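Local structure of exoglucanase A (Cellulomonas fimi, 7CBD) at residues Val230-Ala234 with Asn235-Leu239; Asp267-Glu270 with Ile271-Thr274. The protein hydrolyses beta-1,4-glucosidic bonds of cellulose through this catalytic domain, with inversion at the anomeric carbon, releasing cellobiose from non-reducing chain ends. One frame throughout, in Å; residues are numbered along the deposited sequence.

Interaction 1. Residues Val230-Ala234 with Asn235-Leu239; sequences VSDVA and NTTPL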
loop_
_atom_site.group_PDB
_atom_site.type_symbol
_atom_site.label_atom_id
_atom_site.label_comp_id
_atom_site.label_asym_id
_atom_site.label_seq_id
_atom_site.Cartn_x
_atom_site.Cartn_y
_atom_site.Cartn_z
ATOM N N VAL A 230 0.956 3.222 8.209
ATOM C CA VAL A 230 0.154 2.495 7.225
ATOM C C VAL A 230 0.878 1.219 6.804
ATOM O O VAL A 230 2.073 1.250 6.480
ATOM C CB VAL A 230 -0.226 3.376 6.010
ATOM C CG1 VAL A 230 0.992 4.029 5.369
ATOM C CG2 VAL A 230 -1.038 2.587 4.993
ATOM N N SER A 231 0.157 0.098 6.836
ATOM C CA SER A 231 0.713 -1.192 6.454
ATOM C C SER A 231 0.091 -1.704 5.160
ATOM O O SER A 231 -0.979 -1.254 4.730
ATOM C CB SER A 231 0.549 -2.236 7.568
ATOM O OG SER A 231 -0.713 -2.881 7.502
ATOM N N ASP A 232 0.798 -2.649 4.539
ATOM C CA ASP A 232 0.339 -3.406 3.382
ATOM C C ASP A 232 0.288 -2.571 2.112
ATOM O O ASP A 232 -0.333 -3.015 1.127
ATOM C CB ASP A 232 -1.031 -4.066 3.630
ATOM C CG ASP A 232 -1.110 -5.518 3.179
ATOM O OD1 ASP A 232 -0.079 -6.141 2.852
ATOM O OD2 ASP A 232 -2.252 -6.044 3.195
ATOM N N VAL A 233 0.912 -1.381 2.075
ATOM C CA VAL A 233 0.763 -0.601 0.850
ATOM C C VAL A 233 1.388 -1.314 -0.336
ATOM O O VAL A 233 2.525 -1.814 -0.291
ATOM C CB VAL A 233 1.013 0.920 0.947
ATOM C CG1 VAL A 233 1.214 1.454 2.366
ATOM C CG2 VAL A 233 1.961 1.418 -0.093
ATOM N N ALA A 234 0.596 -1.431 -1.386
ATOM C CA ALA A 234 0.954 -2.114 -2.618
ATOM C C ALA A 234 1.258 -3.587 -2.418
ATOM O O ALA A 234 1.798 -4.219 -3.323
ATOM C CB ALA A 234 2.092 -1.412 -3.366
ATOM N N ASN A 235 0.909 -4.158 -1.270
ATOM C CA ASN A 235 1.111 -5.572 -0.996
ATOM C C ASN A 235 -0.236 -6.275 -0.922
ATOM O O ASN A 235 -1.289 -5.685 -1.189
ATOM C CB ASN A 235 1.974 -5.780 0.260
ATOM C CG ASN A 235 2.818 -7.050 0.184
ATOM O OD1 ASN A 235 2.327 -8.151 0.435
ATOM N ND2 ASN A 235 4.082 -6.904 -0.184
ATOM N N THR A 236 -0.190 -7.563 -0.592
ATOM C CA THR A 236 -1.361 -8.421 -0.648
ATOM C C THR A 236 -1.574 -9.237 0.617
ATOM O O THR A 236 -2.499 -10.051 0.649
ATOM C CB THR A 236 -1.294 -9.364 -1.861
ATOM O OG1 THR A 236 -0.114 -10.172 -1.775
ATOM C CG2 THR A 236 -1.258 -8.572 -3.156
ATOM N N THR A 237 -0.779 -9.035 1.659
ATOM C CA THR A 237 -0.941 -9.841 2.859
ATOM C C THR A 237 -2.354 -9.653 3.403
ATOM O O THR A 237 -2.823 -8.512 3.505
ATOM C CB THR A 237 0.099 -9.416 3.883
ATOM O OG1 THR A 237 1.397 -9.637 3.318
ATOM C CG2 THR A 237 -0.048 -10.219 5.165
ATOM N N PRO A 238 -3.076 -10.732 3.723
ATOM C CA PRO A 238 -4.500 -10.585 4.045
ATOM C C PRO A 238 -4.747 -9.734 5.275
ATOM O O PRO A 238 -3.920 -9.645 6.184
ATOM C CB PRO A 238 -4.982 -12.026 4.276
ATOM C CG PRO A 238 -3.765 -12.843 4.407
ATOM C CD PRO A 238 -2.670 -12.143 3.653
ATOM N N LEU A 239 -5.926 -9.119 5.288
ATOM C CA LEU A 239 -6.382 -8.401 6.467
ATOM C C LEU A 239 -6.477 -9.344 7.660
ATOM O O LEU A 239 -5.968 -9.049 8.748
ATOM C CB LEU A 239 -7.735 -7.757 6.159
ATOM C CG LEU A 239 -8.296 -6.824 7.225
ATOM C CD1 LEU A 239 -7.364 -5.624 7.436
ATOM C CD2 LEU A 239 -9.692 -6.370 6.850
#
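D232 and N235 close a type II beta turn just past the end of strand 228-231: N235 N gives its hydrogen to D232 O at 2.9 Å, fairly straight at 162°, though it comes from above the carbonyl plane instead of along a lone pair. From there the chain doubles back, so that residues 235-237 pass in front of the D232 carboxylate. D232 OD1 does most of the touching. D232 OD1 packs against the side of N235, 3.3 Å from N235 CB, and also touches T237 CB. A weak, bent bond reaches D232 OD1 from T237 N at 3.2 Å. D232 OD2 comes within 2.6 Å of T237 O; its clearest partner, however, is N299 ND2, which also bonds weakly to T237 O. The N235 side chain folds back on its own backbone, N235 OD1 taking the hydrogen of the next amide, T236 N, at 2.8 Å, with the donor tilted from the carbonyl plane, while R328 NH1 bonds to the same oxygen. The D232 and N235 side chains cross at about a right angle, yet their flat ends are turned only 24° apart. In T237 the hydroxyl stands beside the backbone N (chi1 -61°), and H195 and R328 bond to it there. The bend lies beside the predicted catalytic centre, the A234 side chain about 5 Å from that of D371, the predicted nucleophile. On its flanks, strand 228-231 runs parallel between strands 187-192 and 291-295, D232 touches V294 of the latter, and E270 of helix 270-283 packs against both D232 and T237.

Interaction 2. Residues Asp267-Glu270 with Ile271-Thr274; sequences DFDE and IDYT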
loop_
_atom_site.group_PDB
_atom_site.type_symbol
_atom_site.label_atom_id
_atom_site.label_comp_id
_atom_site.label_asym_id
_atom_site.label_seq_id
_atom_site.Cartn_x
_atom_site.Cartn_y
_atom_site.Cartn_z
ATOM N N ASP A 267 2.829 -13.207 13.131
ATOM C CA ASP A 267 1.877 -12.276 12.522
ATOM C C ASP A 267 1.496 -12.829 11.154
ATOM O O ASP A 267 2.243 -12.683 10.182
ATOM C CB ASP A 267 2.465 -10.872 12.385
ATOM C CG ASP A 267 2.682 -10.174 13.720
ATOM O OD1 ASP A 267 2.312 -10.722 14.779
ATOM O OD2 ASP A 267 3.235 -9.057 13.709
ATOM N N PHE A 268 0.320 -13.448 11.080
ATOM C CA PHE A 268 -0.182 -14.050 9.852
ATOM C C PHE A 268 -0.996 -13.074 9.012
ATOM O O PHE A 268 -1.357 -13.401 7.875
ATOM C CB PHE A 268 -1.119 -15.222 10.169
ATOM C CG PHE A 268 -0.460 -16.428 10.801
ATOM C CD1 PHE A 268 0.906 -16.503 11.037
ATOM C CD2 PHE A 268 -1.252 -17.514 11.144
ATOM C CE1 PHE A 268 1.460 -17.645 11.611
ATOM C CE2 PHE A 268 -0.706 -18.650 11.707
ATOM C CZ PHE A 268 0.650 -18.717 11.946
ATOM N N ASP A 269 -1.333 -11.907 9.546
ATOM C CA ASP A 269 -2.221 -10.994 8.838
ATOM C C ASP A 269 -2.003 -9.585 9.360
ATOM O O ASP A 269 -1.264 -9.365 10.321
ATOM C CB ASP A 269 -3.689 -11.439 8.938
ATOM C CG ASP A 269 -4.174 -11.578 10.370
ATOM O OD1 ASP A 269 -3.884 -10.680 11.179
ATOM O OD2 ASP A 269 -4.872 -12.575 10.674
ATOM N N GLU A 270 -2.660 -8.630 8.706
ATOM C CA GLU A 270 -2.376 -7.227 8.967
ATOM C C GLU A 270 -3.123 -6.686 10.174
ATOM O O GLU A 270 -2.659 -5.720 10.785
ATOM C CB GLU A 270 -2.633 -6.387 7.712
ATOM C CG GLU A 270 -1.677 -6.727 6.565
ATOM C CD GLU A 270 -0.216 -6.511 6.938
ATOM O OE1 GLU A 270 0.218 -5.343 6.997
ATOM O OE2 GLU A 270 0.502 -7.507 7.187
ATOM N N ILE A 271 -4.261 -7.281 10.539
ATOM C CA ILE A 271 -4.883 -6.928 11.813
ATOM C C ILE A 271 -3.924 -7.222 12.958
ATOM O O ILE A 271 -3.685 -6.378 13.830
ATOM C CB ILE A 271 -6.230 -7.657 11.986
ATOM C CG1 ILE A 271 -7.285 -7.077 11.033
ATOM C CG2 ILE A 271 -6.707 -7.589 13.437
ATOM C CD1 ILE A 271 -7.546 -5.601 11.217
ATOM N N ASP A 272 -3.340 -8.418 12.961
ATOM C CA ASP A 272 -2.411 -8.755 14.030
ATOM C C ASP A 272 -1.147 -7.911 13.950
ATOM O O ASP A 272 -0.601 -7.501 14.980
ATOM C CB ASP A 272 -2.101 -10.251 13.999
ATOM C CG ASP A 272 -3.329 -11.106 14.296
ATOM O OD1 ASP A 272 -4.325 -10.566 14.822
ATOM O OD2 ASP A 272 -3.308 -12.317 14.002
ATOM N N TYR A 273 -0.685 -7.623 12.732
ATOM C CA TYR A 273 0.537 -6.850 12.558
ATOM C C TYR A 273 0.363 -5.413 13.045
ATOM O O TYR A 273 1.232 -4.879 13.739
ATOM C CB TYR A 273 0.972 -6.898 11.089
ATOM C CG TYR A 273 2.207 -6.080 10.819
ATOM C CD1 TYR A 273 3.415 -6.378 11.442
ATOM C CD2 TYR A 273 2.165 -4.999 9.949
ATOM C CE1 TYR A 273 4.544 -5.607 11.206
ATOM C CE2 TYR A 273 3.278 -4.226 9.713
ATOM C CZ TYR A 273 4.466 -4.534 10.349
ATOM O OH TYR A 273 5.588 -3.771 10.143
ATOM N N THR A 274 -0.761 -4.772 12.709
ATOM C CA THR A 274 -0.975 -3.400 13.171
ATOM C C THR A 274 -1.105 -3.330 14.693
ATOM O O THR A 274 -0.618 -2.380 15.316
ATOM C CB THR A 274 -2.172 -2.745 12.469
ATOM O OG1 THR A 274 -3.321 -3.597 12.547
ATOM C CG2 THR A 274 -1.859 -2.445 11.003
HETATM O O HOH W 1 -1.267 -13.882 13.358
#
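I271 CB lies 3.9 Å from D269 OD1, the oxygen that caps the first turn of helix 270-283. At D272 the backbone N points its hydrogen at D269 OD1, 2.9 Å off and nearly straight (166°), meeting that oxygen almost along its C-O axis. The D272 carboxylate comes close as well, with D272 OD2 3.3 Å from D269 OD1, a pairing of like charges probably eased by the helix N-terminus and by water 1, which links D272 OD2 to F268 N. This is an N-cap: D269 CG sits between its own backbone N and carbonyl carbon (chi1 57°), a torsion that swings OD1 over the opening turn, while OD2 takes a hydrogen from E241 N. With an alanine in place of D269, the amide of D272 would probably lose its capping acceptor, and E241 N its partner. Y273 N bonds to D269 O at 3.0 Å, and the ring that follows lies between two acids. D267 OD2, itself bonded to H276 ND1, meets the ring edge in its plane, 3.5 Å from Y273 CD1; E270, held at its far end by S196 and S231, runs alongside, pointing the same way, with E270 OE1 3.6 Å from Y273 CD2. The phenol OH reaches I193 O. T274 N closes a helical turn onto E270 O at 2.9 Å, and T274 OG1 lies 2.8 Å from the same carbonyl oxygen.

In the fold
Interaction 1 comes first along the chain and interaction 2 follows, their centres about 10 Å apart within the glycosyl hydrolase family 6 domain. One bends away from the C-terminal end of strand 228-231 in the parallel part of the central sheet; the other starts helix 270-283, which leads on to the adjacent strand 291-295. They touch directly: S231 OG lies 2.7 Å from E270 OE1, probably hydrogen-bonded, and P238 O stands 3.0 Å from E270 N, so the loop of interaction 1 meets the first turn of the helix. V233 and A234 of interaction 1 lie near the predicted catalytic aspartates, whereas residues 267-274 lie farther from them, Y273 about 12 Å from D149 between side chains.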